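Local coordinates for extracellular solute-binding protein, family 1 (Bifidobacterium longum subsp. infantis, PDB 6FTH), which probably binds human milk oligosaccharides outside the cell and hands them to an ABC transporter for uptake, at residues A[76-81]-A[100-105]; A[91-96]-A[137-142]; A[131-136]-A[511-516]; A[231-236]-A[465-470]. All coordinates share one frame; numbering follows the deposited sequence.

Contact 1: residues A[76-81]-A[100-105]; sequences ATLAAG and PGLFED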
loop_
_atom_site.group_PDB
_atom_site.type_symbol
_atom_site.label_atom_id
_atom_site.label_comp_id
_atom_site.label_asym_id
_atom_site.label_seq_id
_atom_site.Cartn_x
_atom_site.Cartn_y
_atom_site.Cartn_z
ATOM N N ALA A 76 8.524 -19.836 -11.560
ATOM C CA ALA A 76 9.295 -21.046 -11.822
ATOM C C ALA A 76 9.454 -21.884 -10.560
ATOM O O ALA A 76 9.420 -23.120 -10.612
ATOM C CB ALA A 76 10.660 -20.661 -12.385
ATOM N N THR A 77 9.638 -21.228 -9.410
ATOM C CA THR A 77 9.794 -21.953 -8.151
ATOM C C THR A 77 8.526 -22.724 -7.811
ATOM O O THR A 77 8.579 -23.901 -7.437
ATOM C CB THR A 77 10.165 -20.963 -7.033
ATOM O OG1 THR A 77 11.418 -20.336 -7.342
ATOM C CG2 THR A 77 10.283 -21.660 -5.685
ATOM N N LEU A 78 7.370 -22.076 -7.944
ATOM C CA LEU A 78 6.103 -22.764 -7.705
ATOM C C LEU A 78 5.894 -23.905 -8.700
ATOM O O LEU A 78 5.499 -25.013 -8.318
ATOM C CB LEU A 78 4.947 -21.765 -7.792
ATOM C CG LEU A 78 4.856 -20.793 -6.613
ATOM C CD1 LEU A 78 4.025 -19.563 -6.973
ATOM C CD2 LEU A 78 4.299 -21.495 -5.394
ATOM N N ALA A 79 6.133 -23.643 -9.989
ATOM C CA ALA A 79 5.922 -24.673 -11.003
ATOM C C ALA A 79 6.775 -25.903 -10.730
ATOM O O ALA A 79 6.339 -27.036 -10.967
ATOM C CB ALA A 79 6.242 -24.114 -12.386
ATOM N N ALA A 80 7.995 -25.703 -10.229
ATOM C CA ALA A 80 8.888 -26.813 -9.920
ATOM C C ALA A 80 8.625 -27.441 -8.559
ATOM O O ALA A 80 9.168 -28.515 -8.275
ATOM C CB ALA A 80 10.327 -26.323 -9.945
ATOM N N GLY A 81 7.848 -26.789 -7.698
ATOM C CA GLY A 81 7.653 -27.285 -6.355
ATOM C C GLY A 81 8.885 -27.248 -5.483
ATOM O O GLY A 81 8.937 -27.957 -4.478
ATOM N N PRO A 100 -2.169 -25.573 -4.384
ATOM C CA PRO A 100 -2.595 -25.814 -2.995
ATOM C C PRO A 100 -1.832 -26.928 -2.295
ATOM O O PRO A 100 -1.476 -26.781 -1.118
ATOM C CB PRO A 100 -4.081 -26.153 -3.153
ATOM C CG PRO A 100 -4.153 -26.809 -4.508
ATOM C CD PRO A 100 -3.151 -26.061 -5.364
ATOM N N GLY A 101 -1.582 -28.045 -2.978
ATOM C CA GLY A 101 -0.912 -29.176 -2.356
ATOM C C GLY A 101 0.509 -28.898 -1.927
ATOM O O GLY A 101 1.101 -29.731 -1.231
ATOM N N LEU A 102 1.064 -27.753 -2.317
ATOM C CA LEU A 102 2.426 -27.388 -1.964
ATOM C C LEU A 102 2.545 -26.886 -0.529
ATOM O O LEU A 102 3.648 -26.919 0.034
ATOM C CB LEU A 102 2.905 -26.282 -2.910
ATOM C CG LEU A 102 4.187 -26.438 -3.716
ATOM C CD1 LEU A 102 4.317 -27.845 -4.340
ATOM C CD2 LEU A 102 4.212 -25.364 -4.801
ATOM N N PHE A 103 1.452 -26.420 0.074
ATOM C CA PHE A 103 1.522 -25.662 1.319
ATOM C C PHE A 103 0.642 -26.256 2.409
ATOM O O PHE A 103 -0.471 -26.715 2.155
ATOM C CB PHE A 103 1.118 -24.189 1.080
ATOM C CG PHE A 103 2.063 -23.461 0.167
ATOM C CD1 PHE A 103 3.314 -23.088 0.612
ATOM C CD2 PHE A 103 1.712 -23.184 -1.138
ATOM C CE1 PHE A 103 4.206 -22.423 -0.223
ATOM C CE2 PHE A 103 2.590 -22.516 -1.974
ATOM C CZ PHE A 103 3.845 -22.138 -1.508
ATOM N N GLU A 104 1.151 -26.211 3.636
ATOM C CA GLU A 104 0.378 -26.611 4.801
ATOM C C GLU A 104 -0.773 -25.639 5.026
ATOM O O GLU A 104 -0.596 -24.418 4.965
ATOM C CB GLU A 104 1.295 -26.585 6.026
ATOM C CG GLU A 104 0.619 -26.903 7.351
ATOM C CD GLU A 104 0.726 -28.363 7.704
ATOM O OE1 GLU A 104 1.100 -29.164 6.819
ATOM O OE2 GLU A 104 0.441 -28.697 8.869
ATOM N N ASP A 105 -1.947 -26.184 5.325
ATOM C CA ASP A 105 -3.098 -25.377 5.740
ATOM C C ASP A 105 -2.894 -25.037 7.210
ATOM O O ASP A 105 -3.169 -25.849 8.097
ATOM C CB ASP A 105 -4.394 -26.149 5.521
ATOM C CG ASP A 105 -5.636 -25.392 5.995
ATOM O OD1 ASP A 105 -5.542 -24.241 6.478
ATOM O OD2 ASP A 105 -6.731 -25.979 5.908
#
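Leu78, Gly81, Leu102 and Phe103 carry the meeting of the C-terminal end of helix 67-80 with the loop that follows helix 93-98. Leu78 comes first along the helix. Its CG stands beside the backbone N (chi1 -72°), and this setting together with chi2 (161°) directs the CD2 methyl to two partners: Leu102 CD2 at 3.9 Å from Leu78 CD2, and the Phe103 ring, where Leu78 CD2 lies 4.0 Å from Phe103 CE2, near the ring plane and therefore at its edge. The two side chains, Leu78 and Phe103, run at about a right angle to each other. The backbone of Leu78 takes part too, its O being 3.8 Å from Leu102 CD2, while the same O accepts the N-H of Gly81.

At Gly81 the helix ends in a Schellman motif with positive phi (67°), and the Leu102 side chain fits against this end: Leu102 CD1 is 3.9 Å from Gly81 CA. Leu102 thus divides its methyls between two sites, CD1 at the glycine and CD2 at Leu78. On the loop side, Ser345 bonds to the backbone of Leu102. No hydrogen bond joins the two segments, so their cohesion is apolar and rests on the fit of methyl groups and one ring edge.

Contact 2: residues A[91-96]-A[137-142]; sequences FFPANA and MYALPS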
loop_
_atom_site.group_PDB
_atom_site.type_symbol
_atom_site.label_atom_id
_atom_site.label_comp_id
_atom_site.label_asym_id
_atom_site.label_seq_id
_atom_site.Cartn_x
_atom_site.Cartn_y
_atom_site.Cartn_z
ATOM N N PHE A 91 5.011 -15.770 -0.586
ATOM C CA PHE A 91 3.786 -16.298 -1.180
ATOM C C PHE A 91 2.540 -15.628 -0.616
ATOM O O PHE A 91 2.341 -15.565 0.605
ATOM C CB PHE A 91 3.694 -17.808 -0.979
ATOM C CG PHE A 91 4.864 -18.550 -1.553
ATOM C CD1 PHE A 91 5.069 -18.577 -2.916
ATOM C CD2 PHE A 91 5.736 -19.240 -0.741
ATOM C CE1 PHE A 91 6.168 -19.237 -3.447
ATOM C CE2 PHE A 91 6.822 -19.912 -1.269
ATOM C CZ PHE A 91 7.025 -19.919 -2.630
ATOM N N PHE A 92 1.707 -15.133 -1.515
ATOM C CA PHE A 92 0.417 -14.590 -1.152
ATOM C C PHE A 92 -0.623 -15.693 -1.159
ATOM O O PHE A 92 -0.419 -16.757 -1.764
ATOM C CB PHE A 92 0.004 -13.527 -2.162
ATOM C CG PHE A 92 0.750 -12.252 -2.023
ATOM C CD1 PHE A 92 1.960 -12.068 -2.670
ATOM C CD2 PHE A 92 0.265 -11.231 -1.221
ATOM C CE1 PHE A 92 2.663 -10.884 -2.522
ATOM C CE2 PHE A 92 0.976 -10.041 -1.076
ATOM C CZ PHE A 92 2.166 -9.877 -1.720
ATOM N N PRO A 93 -1.767 -15.466 -0.514
ATOM C CA PRO A 93 -2.827 -16.476 -0.559
ATOM C C PRO A 93 -3.181 -16.892 -1.976
ATOM O O PRO A 93 -3.379 -18.083 -2.225
ATOM C CB PRO A 93 -3.991 -15.777 0.151
ATOM C CG PRO A 93 -3.303 -14.863 1.158
ATOM C CD PRO A 93 -2.072 -14.373 0.428
ATOM N N ALA A 94 -3.241 -15.941 -2.909
ATOM C CA ALA A 94 -3.570 -16.288 -4.292
ATOM C C ALA A 94 -2.559 -17.271 -4.879
ATOM O O ALA A 94 -2.926 -18.142 -5.674
ATOM C CB ALA A 94 -3.636 -15.022 -5.147
ATOM N N ASN A 95 -1.273 -17.135 -4.519
ATOM C CA ASN A 95 -0.259 -18.055 -5.038
ATOM C C ASN A 95 -0.470 -19.468 -4.505
ATOM O O ASN A 95 -0.383 -20.446 -5.256
ATOM C CB ASN A 95 1.146 -17.582 -4.660
ATOM C CG ASN A 95 1.473 -16.192 -5.171
ATOM O OD1 ASN A 95 2.005 -15.351 -4.431
ATOM N ND2 ASN A 95 1.184 -15.939 -6.443
ATOM N N ALA A 96 -0.696 -19.609 -3.197
ATOM C CA ALA A 96 -0.910 -20.941 -2.646
ATOM C C ALA A 96 -2.158 -21.585 -3.229
ATOM O O ALA A 96 -2.177 -22.789 -3.495
ATOM C CB ALA A 96 -0.971 -20.900 -1.117
ATOM N N MET A 137 -6.044 -21.510 5.236
ATOM C CA MET A 137 -5.102 -20.404 5.351
ATOM C C MET A 137 -3.710 -20.955 5.081
ATOM O O MET A 137 -3.169 -21.714 5.898
ATOM C CB MET A 137 -5.164 -19.768 6.735
ATOM C CG MET A 137 -4.142 -18.674 6.944
ATOM S SD MET A 137 -4.293 -17.939 8.589
ATOM C CE MET A 137 -3.805 -19.327 9.650
ATOM N N TYR A 138 -3.121 -20.541 3.973
ATOM C CA TYR A 138 -1.798 -21.014 3.574
ATOM C C TYR A 138 -0.703 -19.982 3.790
ATOM O O TYR A 138 0.477 -20.269 3.518
ATOM C CB TYR A 138 -1.806 -21.442 2.102
ATOM C CG TYR A 138 -2.823 -22.515 1.837
ATOM C CD1 TYR A 138 -2.597 -23.816 2.251
ATOM C CD2 TYR A 138 -4.016 -22.220 1.189
ATOM C CE1 TYR A 138 -3.528 -24.808 2.033
ATOM C CE2 TYR A 138 -4.960 -23.215 0.953
ATOM C CZ TYR A 138 -4.704 -24.505 1.384
ATOM O OH TYR A 138 -5.627 -25.499 1.166
ATOM N N ALA A 139 -1.058 -18.796 4.263
ATOM C CA ALA A 139 -0.102 -17.733 4.516
ATOM C C ALA A 139 -0.523 -17.027 5.788
ATOM O O ALA A 139 -1.720 -16.919 6.077
ATOM C CB ALA A 139 -0.090 -16.713 3.378
ATOM N N LEU A 140 0.461 -16.592 6.565
ATOM C CA LEU A 140 0.149 -15.715 7.680
ATOM C C LEU A 140 0.349 -14.263 7.277
ATOM O O LEU A 140 1.271 -13.948 6.515
ATOM C CB LEU A 140 1.056 -15.976 8.888
ATOM C CG LEU A 140 1.065 -17.397 9.457
ATOM C CD1 LEU A 140 1.949 -17.494 10.690
ATOM C CD2 LEU A 140 -0.356 -17.836 9.816
ATOM N N PRO A 141 -0.490 -13.364 7.768
ATOM C CA PRO A 141 -0.262 -11.937 7.549
ATOM C C PRO A 141 0.693 -11.363 8.590
ATOM O O PRO A 141 1.077 -12.027 9.552
ATOM C CB PRO A 141 -1.666 -11.357 7.750
ATOM C CG PRO A 141 -2.249 -12.232 8.817
ATOM C CD PRO A 141 -1.688 -13.606 8.598
ATOM N N SER A 142 1.055 -10.096 8.387
ATOM C CA SER A 142 1.750 -9.308 9.401
ATOM C C SER A 142 0.952 -8.047 9.705
ATOM O O SER A 142 0.094 -7.634 8.916
ATOM C CB SER A 142 3.135 -8.869 8.901
ATOM O OG SER A 142 3.009 -8.127 7.680
#
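Ala96 sets its methyl against the base of Tyr138, with Ala96 CB 3.4 Å from Tyr138 CB, a tight approach for two carbons. The contact lies in one lobe of a solute-binding protein of the periplasmic-binding-protein type II family, where helix 93-98 packs beside the chain leading into strand 140-143. The alanine methyl also reaches the start of the ring, Ala96 CB lying 3.8 Å from Tyr138 CG. The backbone of Tyr138 points CB at Ala96, and chi1 (-58°) then places CG and CD2 beside the same methyl, which meets the ring obliquely.

A second, looser patch is centred on Ala139, where Pro93 CA and Ala139 CA are the nearest such pair, 5.9 Å apart. That short separation is consistent with the small side chains of Ala96 and Ala139. The Ala139 methyl points to the other segment, and Ala139 CB touches Phe91 O at 3.9 Å; Pro93 CD comes no closer than 4.3 Å to Ala139 CB. No hydrogen bond crosses between the segments.

Strand 339-343 touches this region as well, Ser342 OG bonding to Tyr138 O, and helix 124-130 supplies Thr130, which packs on Pro93 and bonds to Ala139 O. The start of helix 93-98 is fixed from within: Phe92 occupies the N-cap position, and Asn95 folds its side chain back to it. Asn95 OD1, which also accepts from Lys74 NZ, receives the N-H of Phe92 N at 2.9 Å with an N-H...O angle of 164°, the donor tilted 24° from the carbonyl plane.

Contact 3: residues A[131-136]-A[511-516]; sequences TDPEGH and QKWYDI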
loop_
_atom_site.group_PDB
_atom_site.type_symbol
_atom_site.label_atom_id
_atom_site.label_comp_id
_atom_site.label_asym_id
_atom_site.label_seq_id
_atom_site.Cartn_x
_atom_site.Cartn_y
_atom_site.Cartn_z
ATOM N N THR A 131 -7.313 -15.974 4.756
ATOM C CA THR A 131 -8.162 -17.145 4.929
ATOM C C THR A 131 -9.258 -17.126 3.874
ATOM O O THR A 131 -9.981 -16.130 3.749
ATOM C CB THR A 131 -8.815 -17.138 6.310
ATOM O OG1 THR A 131 -7.812 -17.206 7.328
ATOM C CG2 THR A 131 -9.737 -18.336 6.451
ATOM N N ASP A 132 -9.396 -18.223 3.137
ATOM C CA ASP A 132 -10.431 -18.304 2.106
ATOM C C ASP A 132 -11.780 -18.622 2.735
ATOM O O ASP A 132 -11.878 -18.935 3.926
ATOM C CB ASP A 132 -10.009 -19.268 0.997
ATOM C CG ASP A 132 -9.952 -20.732 1.443
ATOM O OD1 ASP A 132 -10.673 -21.130 2.376
ATOM O OD2 ASP A 132 -9.153 -21.469 0.841
ATOM N N PRO A 133 -12.873 -18.485 1.974
ATOM C CA PRO A 133 -14.195 -18.720 2.572
ATOM C C PRO A 133 -14.404 -20.160 2.991
ATOM O O PRO A 133 -15.222 -20.414 3.884
ATOM C CB PRO A 133 -15.178 -18.289 1.468
ATOM C CG PRO A 133 -14.346 -17.511 0.482
ATOM C CD PRO A 133 -12.985 -18.137 0.550
ATOM N N GLU A 134 -13.671 -21.106 2.395
ATOM C CA GLU A 134 -13.680 -22.480 2.877
ATOM C C GLU A 134 -12.854 -22.664 4.145
ATOM O O GLU A 134 -12.888 -23.747 4.739
ATOM C CB GLU A 134 -13.195 -23.443 1.788
ATOM C CG GLU A 134 -14.315 -23.969 0.878
ATOM C CD GLU A 134 -15.462 -24.614 1.659
ATOM O OE1 GLU A 134 -16.427 -23.891 1.999
ATOM O OE2 GLU A 134 -15.386 -25.832 1.949
ATOM N N GLY A 135 -12.129 -21.639 4.577
ATOM C CA GLY A 135 -11.468 -21.671 5.855
ATOM C C GLY A 135 -10.012 -22.061 5.799
ATOM O O GLY A 135 -9.370 -22.116 6.856
ATOM N N HIS A 136 -9.465 -22.332 4.618
ATOM C CA HIS A 136 -8.049 -22.658 4.534
ATOM C C HIS A 136 -7.214 -21.386 4.619
ATOM O O HIS A 136 -7.621 -20.316 4.165
ATOM C CB HIS A 136 -7.721 -23.379 3.227
ATOM C CG HIS A 136 -8.542 -24.605 2.993
ATOM N ND1 HIS A 136 -9.093 -25.337 4.025
ATOM C CD2 HIS A 136 -8.930 -25.216 1.849
ATOM C CE1 HIS A 136 -9.781 -26.348 3.525
ATOM N NE2 HIS A 136 -9.693 -26.301 2.208
ATOM N N GLN A 511 -18.491 -8.740 -7.543
ATOM C CA GLN A 511 -19.712 -8.704 -6.743
ATOM C C GLN A 511 -19.931 -10.025 -6.024
ATOM O O GLN A 511 -20.329 -10.053 -4.854
ATOM C CB GLN A 511 -20.927 -8.386 -7.605
ATOM C CG GLN A 511 -22.235 -8.337 -6.822
ATOM C CD GLN A 511 -22.431 -7.026 -6.072
ATOM O OE1 GLN A 511 -22.603 -5.969 -6.689
ATOM N NE2 GLN A 511 -22.451 -7.098 -4.744
ATOM N N LYS A 512 -19.723 -11.135 -6.724
ATOM C CA LYS A 512 -19.944 -12.449 -6.127
ATOM C C LYS A 512 -19.058 -12.659 -4.911
ATOM O O LYS A 512 -19.531 -13.071 -3.851
ATOM C CB LYS A 512 -19.676 -13.534 -7.168
ATOM C CG LYS A 512 -19.853 -14.945 -6.617
ATOM C CD LYS A 512 -19.645 -15.995 -7.664
ATOM C CE LYS A 512 -18.204 -16.096 -8.041
ATOM N NZ LYS A 512 -17.918 -17.209 -9.013
ATOM N N TRP A 513 -17.759 -12.415 -5.050
ATOM C CA TRP A 513 -16.863 -12.669 -3.920
ATOM C C TRP A 513 -17.069 -11.646 -2.813
ATOM O O TRP A 513 -17.005 -11.981 -1.624
ATOM C CB TRP A 513 -15.419 -12.696 -4.391
ATOM C CG TRP A 513 -15.163 -13.928 -5.195
ATOM C CD1 TRP A 513 -15.040 -14.012 -6.550
ATOM C CD2 TRP A 513 -15.129 -15.270 -4.701
ATOM N NE1 TRP A 513 -14.906 -15.336 -6.935
ATOM C CE2 TRP A 513 -14.973 -16.122 -5.818
ATOM C CE3 TRP A 513 -15.223 -15.837 -3.425
ATOM C CZ2 TRP A 513 -14.864 -17.510 -5.687
ATOM C CZ3 TRP A 513 -15.123 -17.220 -3.299
ATOM C CH2 TRP A 513 -14.949 -18.038 -4.429
ATOM N N TYR A 514 -17.343 -10.396 -3.184
ATOM C CA TYR A 514 -17.712 -9.413 -2.175
ATOM C C TYR A 514 -18.903 -9.901 -1.354
ATOM O O TYR A 514 -18.908 -9.809 -0.119
ATOM C CB TYR A 514 -18.016 -8.104 -2.882
ATOM C CG TYR A 514 -18.601 -7.035 -2.022
ATOM C CD1 TYR A 514 -17.791 -6.162 -1.287
ATOM C CD2 TYR A 514 -19.965 -6.864 -1.966
ATOM C CE1 TYR A 514 -18.343 -5.153 -0.497
ATOM C CE2 TYR A 514 -20.525 -5.862 -1.198
ATOM C CZ TYR A 514 -19.711 -5.000 -0.462
ATOM O OH TYR A 514 -20.303 -4.007 0.311
ATOM N N ASP A 515 -19.921 -10.426 -2.022
ATOM C CA ASP A 515 -21.102 -10.933 -1.317
ATOM C C ASP A 515 -20.746 -12.120 -0.423
ATOM O O ASP A 515 -21.165 -12.182 0.736
ATOM C CB ASP A 515 -22.184 -11.323 -2.328
ATOM C CG ASP A 515 -22.821 -10.137 -3.005
ATOM O OD1 ASP A 515 -22.637 -8.993 -2.543
ATOM O OD2 ASP A 515 -23.520 -10.349 -4.011
ATOM N N ILE A 516 -19.974 -13.074 -0.946
ATOM C CA ILE A 516 -19.579 -14.252 -0.161
ATOM C C ILE A 516 -18.894 -13.824 1.133
ATOM O O ILE A 516 -19.186 -14.350 2.217
ATOM C CB ILE A 516 -18.679 -15.174 -1.002
ATOM C CG1 ILE A 516 -19.514 -15.907 -2.065
ATOM C CG2 ILE A 516 -17.923 -16.167 -0.119
ATOM C CD1 ILE A 516 -18.681 -16.650 -3.108
#
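Trp513 holds CG, and Ile516 holds CG1, anti to the carbonyl carbon (chi1 -71° and -73°), and Ile516 CG2 is thereby set opposite the backbone N. From neighbouring turns of helix 503-518, these torsions carry the six-membered edge of the indole and the isoleucine CG2 methyl to the same proline, Pro133. The Pro133 ring meets them with two carbons: Pro133 CB is 3.8 Å from Ile516 CG2, and Pro133 CG is 3.9 Å from Trp513 CZ3. The proline carbon lies near the indole plane, so it touches an edge and makes no stack on the face. One face of the indole is instead taken by Ile516 CD1, 3.5 Å above the plane and offset toward the rim, which ties the two helix residues into one apolar surface.

Pro133 is presented by a type I beta turn from Asp132 to Gly135, closed by the bond from Gly135 N to Asp132 O. Asp132 steadies the loop further: Asp132 OD1 accepts from His136 N at 2.8 Å, met from above the carboxylate plane. Gly135 has positive phi and psi near zero, a conformation favouring glycine.

At the other end of the indole, Trp513 NE1 donates to Asp459, whose OD2 also pairs with Lys512. The tryptophan is thus anchored by its polar end within the C-terminal part of the chain, while its far edge meets the loop between helix 124-130 and strand 140-143. Because no hydrogen bond or salt bridge crosses to that loop, the attachment is a small apolar one at the surface, resting on three side chains.

Contact 4: residues A[231-236]-A[465-470]; sequences SPTGFY and NNNAQI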
loop_
_atom_site.group_PDB
_atom_site.type_symbol
_atom_site.label_atom_id
_atom_site.label_comp_id
_atom_site.label_asym_id
_atom_site.label_seq_id
_atom_site.Cartn_x
_atom_site.Cartn_y
_atom_site.Cartn_z
ATOM N N SER A 231 -9.454 -2.200 -5.898
ATOM C CA SER A 231 -9.516 -0.824 -6.376
ATOM C C SER A 231 -8.421 -0.464 -7.374
ATOM O O SER A 231 -8.736 0.182 -8.389
ATOM C CB SER A 231 -9.547 0.146 -5.186
ATOM O OG SER A 231 -9.635 1.474 -5.621
ATOM N N PRO A 232 -7.166 -0.876 -7.198
ATOM C CA PRO A 232 -6.166 -0.570 -8.228
ATOM C C PRO A 232 -6.477 -1.129 -9.594
ATOM O O PRO A 232 -5.859 -0.684 -10.565
ATOM C CB PRO A 232 -4.882 -1.182 -7.661
ATOM C CG PRO A 232 -5.069 -1.113 -6.198
ATOM C CD PRO A 232 -6.531 -1.391 -5.979
ATOM N N THR A 233 -7.395 -2.081 -9.719
ATOM C CA THR A 233 -7.771 -2.610 -11.021
ATOM C C THR A 233 -9.071 -2.033 -11.556
ATOM O O THR A 233 -9.531 -2.457 -12.622
ATOM C CB THR A 233 -7.818 -4.148 -11.006
ATOM O OG1 THR A 233 -8.849 -4.634 -10.141
ATOM C CG2 THR A 233 -6.475 -4.712 -10.539
ATOM N N GLY A 234 -9.657 -1.049 -10.880
ATOM C CA GLY A 234 -10.762 -0.299 -11.418
ATOM C C GLY A 234 -12.124 -0.559 -10.800
ATOM O O GLY A 234 -13.126 -0.187 -11.412
ATOM N N PHE A 235 -12.188 -1.153 -9.616
ATOM C CA PHE A 235 -13.464 -1.504 -8.987
ATOM C C PHE A 235 -13.701 -0.741 -7.693
ATOM O O PHE A 235 -12.761 -0.308 -7.017
ATOM C CB PHE A 235 -13.555 -3.012 -8.749
ATOM C CG PHE A 235 -13.374 -3.787 -10.016
ATOM C CD1 PHE A 235 -14.431 -3.964 -10.886
ATOM C CD2 PHE A 235 -12.104 -4.194 -10.414
ATOM C CE1 PHE A 235 -14.248 -4.598 -12.106
ATOM C CE2 PHE A 235 -11.915 -4.830 -11.626
ATOM C CZ PHE A 235 -12.982 -5.036 -12.472
ATOM N N TYR A 236 -14.985 -0.571 -7.370
ATOM C CA TYR A 236 -15.396 0.067 -6.136
ATOM C C TYR A 236 -16.721 -0.526 -5.705
ATOM O O TYR A 236 -17.324 -1.327 -6.416
ATOM C CB TYR A 236 -15.533 1.578 -6.273
ATOM C CG TYR A 236 -16.685 2.091 -7.097
ATOM C CD1 TYR A 236 -16.615 2.091 -8.489
ATOM C CD2 TYR A 236 -17.807 2.632 -6.486
ATOM C CE1 TYR A 236 -17.648 2.582 -9.244
ATOM C CE2 TYR A 236 -18.851 3.109 -7.232
ATOM C CZ TYR A 236 -18.763 3.100 -8.616
ATOM O OH TYR A 236 -19.776 3.594 -9.411
ATOM N N ASN A 465 -6.630 -12.285 -16.576
ATOM C CA ASN A 465 -6.582 -12.358 -18.031
ATOM C C ASN A 465 -7.338 -11.192 -18.654
ATOM O O ASN A 465 -6.828 -10.510 -19.550
ATOM C CB ASN A 465 -7.145 -13.693 -18.529
ATOM C CG ASN A 465 -6.530 -14.137 -19.875
ATOM O OD1 ASN A 465 -5.519 -14.853 -19.911
ATOM N ND2 ASN A 465 -7.136 -13.709 -20.978
ATOM N N ASN A 466 -8.573 -10.941 -18.189
ATOM C CA ASN A 466 -9.331 -9.829 -18.726
ATOM C C ASN A 466 -8.656 -8.499 -18.392
ATOM O O ASN A 466 -8.571 -7.604 -19.250
ATOM C CB ASN A 466 -10.752 -9.835 -18.151
ATOM C CG ASN A 466 -11.623 -10.966 -18.688
ATOM O OD1 ASN A 466 -11.293 -11.646 -19.667
ATOM N ND2 ASN A 466 -12.770 -11.153 -18.045
ATOM N N ASN A 467 -8.181 -8.345 -17.148
ATOM C CA ASN A 467 -7.536 -7.092 -16.747
ATOM C C ASN A 467 -6.320 -6.800 -17.606
ATOM O O ASN A 467 -6.006 -5.632 -17.844
ATOM C CB ASN A 467 -7.082 -7.123 -15.289
ATOM C CG ASN A 467 -8.228 -7.003 -14.292
ATOM O OD1 ASN A 467 -9.338 -6.579 -14.638
ATOM N ND2 ASN A 467 -7.953 -7.355 -13.043
ATOM N N ALA A 468 -5.610 -7.833 -18.062
ATOM C CA ALA A 468 -4.415 -7.571 -18.859
ATOM C C ALA A 468 -4.771 -6.833 -20.139
ATOM O O ALA A 468 -4.034 -5.946 -20.582
ATOM C CB ALA A 468 -3.686 -8.873 -19.170
ATOM N N GLN A 469 -5.905 -7.177 -20.750
ATOM C CA GLN A 469 -6.313 -6.493 -21.963
ATOM C C GLN A 469 -6.976 -5.161 -21.656
ATOM O O GLN A 469 -6.721 -4.150 -22.332
ATOM C CB GLN A 469 -7.274 -7.384 -22.766
ATOM C CG GLN A 469 -6.732 -8.789 -23.040
ATOM C CD GLN A 469 -5.401 -8.747 -23.780
ATOM O OE1 GLN A 469 -5.155 -7.846 -24.582
ATOM N NE2 GLN A 469 -4.522 -9.667 -23.456
ATOM N N ILE A 470 -7.827 -5.141 -20.622
ATOM C CA ILE A 470 -8.500 -3.907 -20.225
ATOM C C ILE A 470 -7.475 -2.825 -19.900
ATOM O O ILE A 470 -7.627 -1.663 -20.300
ATOM C CB ILE A 470 -9.417 -4.196 -19.017
ATOM C CG1 ILE A 470 -10.633 -5.030 -19.436
ATOM C CG2 ILE A 470 -9.865 -2.904 -18.328
ATOM C CD1 ILE A 470 -11.325 -5.697 -18.275
HETATM O O HOH W 1 -9.468 -7.276 -10.542
HETATM O O HOH W 2 -9.743 -3.917 -14.999
#
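Direct contact between Thr233 and Asn467 is of van der Waals kind: Asn467 ND2 lies 3.8 Å from Thr233 CB, with the two side chains running at about a right angle. The oxygen end of the amide approaches the edge of the Phe235 ring, loosely, with Asn467 OD1 4.3 Å from Phe235 CE2.

Hydrogen bonding across the contact runs through water. One water donates to Thr233 OG1 at 2.7 Å and accepts from Asn467 ND2 at 2.9 Å. A second donates twice, to Thr233 O at 2.8 Å and to Asn467 OD1 at 2.7 Å. Both ends of a single amide are therefore linked to a single threonine, which would help to fix the amide's rotation. Thr233 chi1 of 65° places OG1 where it can take the first water's hydrogen and also bond to Ala230 O.

In the fold, a 3-10 turn and the start of strand 235-238 here meet the long helix 457-484. Strand 235-238 pairs antiparallel with strand 241-244, and helix 503-518 lies close to both segments: its Trp510 meets the Phe235 ring, while its Asn506 touches Phe235 and Ile470 and bonds to Asn466.

How the contacts relate
Contacts 1 and 2 adjoin, with centres 12 Å apart: Leu78 reaches Phe91, Phe103 packs on Ala96, and Asp105 OD1 bonds to Met137 N, so helix 67-80, helix 93-98 and the approach to strand 140-143 form one continuous packed region. Contact 2 is the buried member and contact 1 partly so; both are apolar. Contact 3 lies at the surface and touches both through its loop, 131-136, which leads directly into 137-142; it is also apolar but rests on a proline against helix 503-518. Contact 4 touches none of the others, yet is bordered by helix 503-518, the helix that supplies one side of contact 3. Partly buried, it differs in using bridging waters.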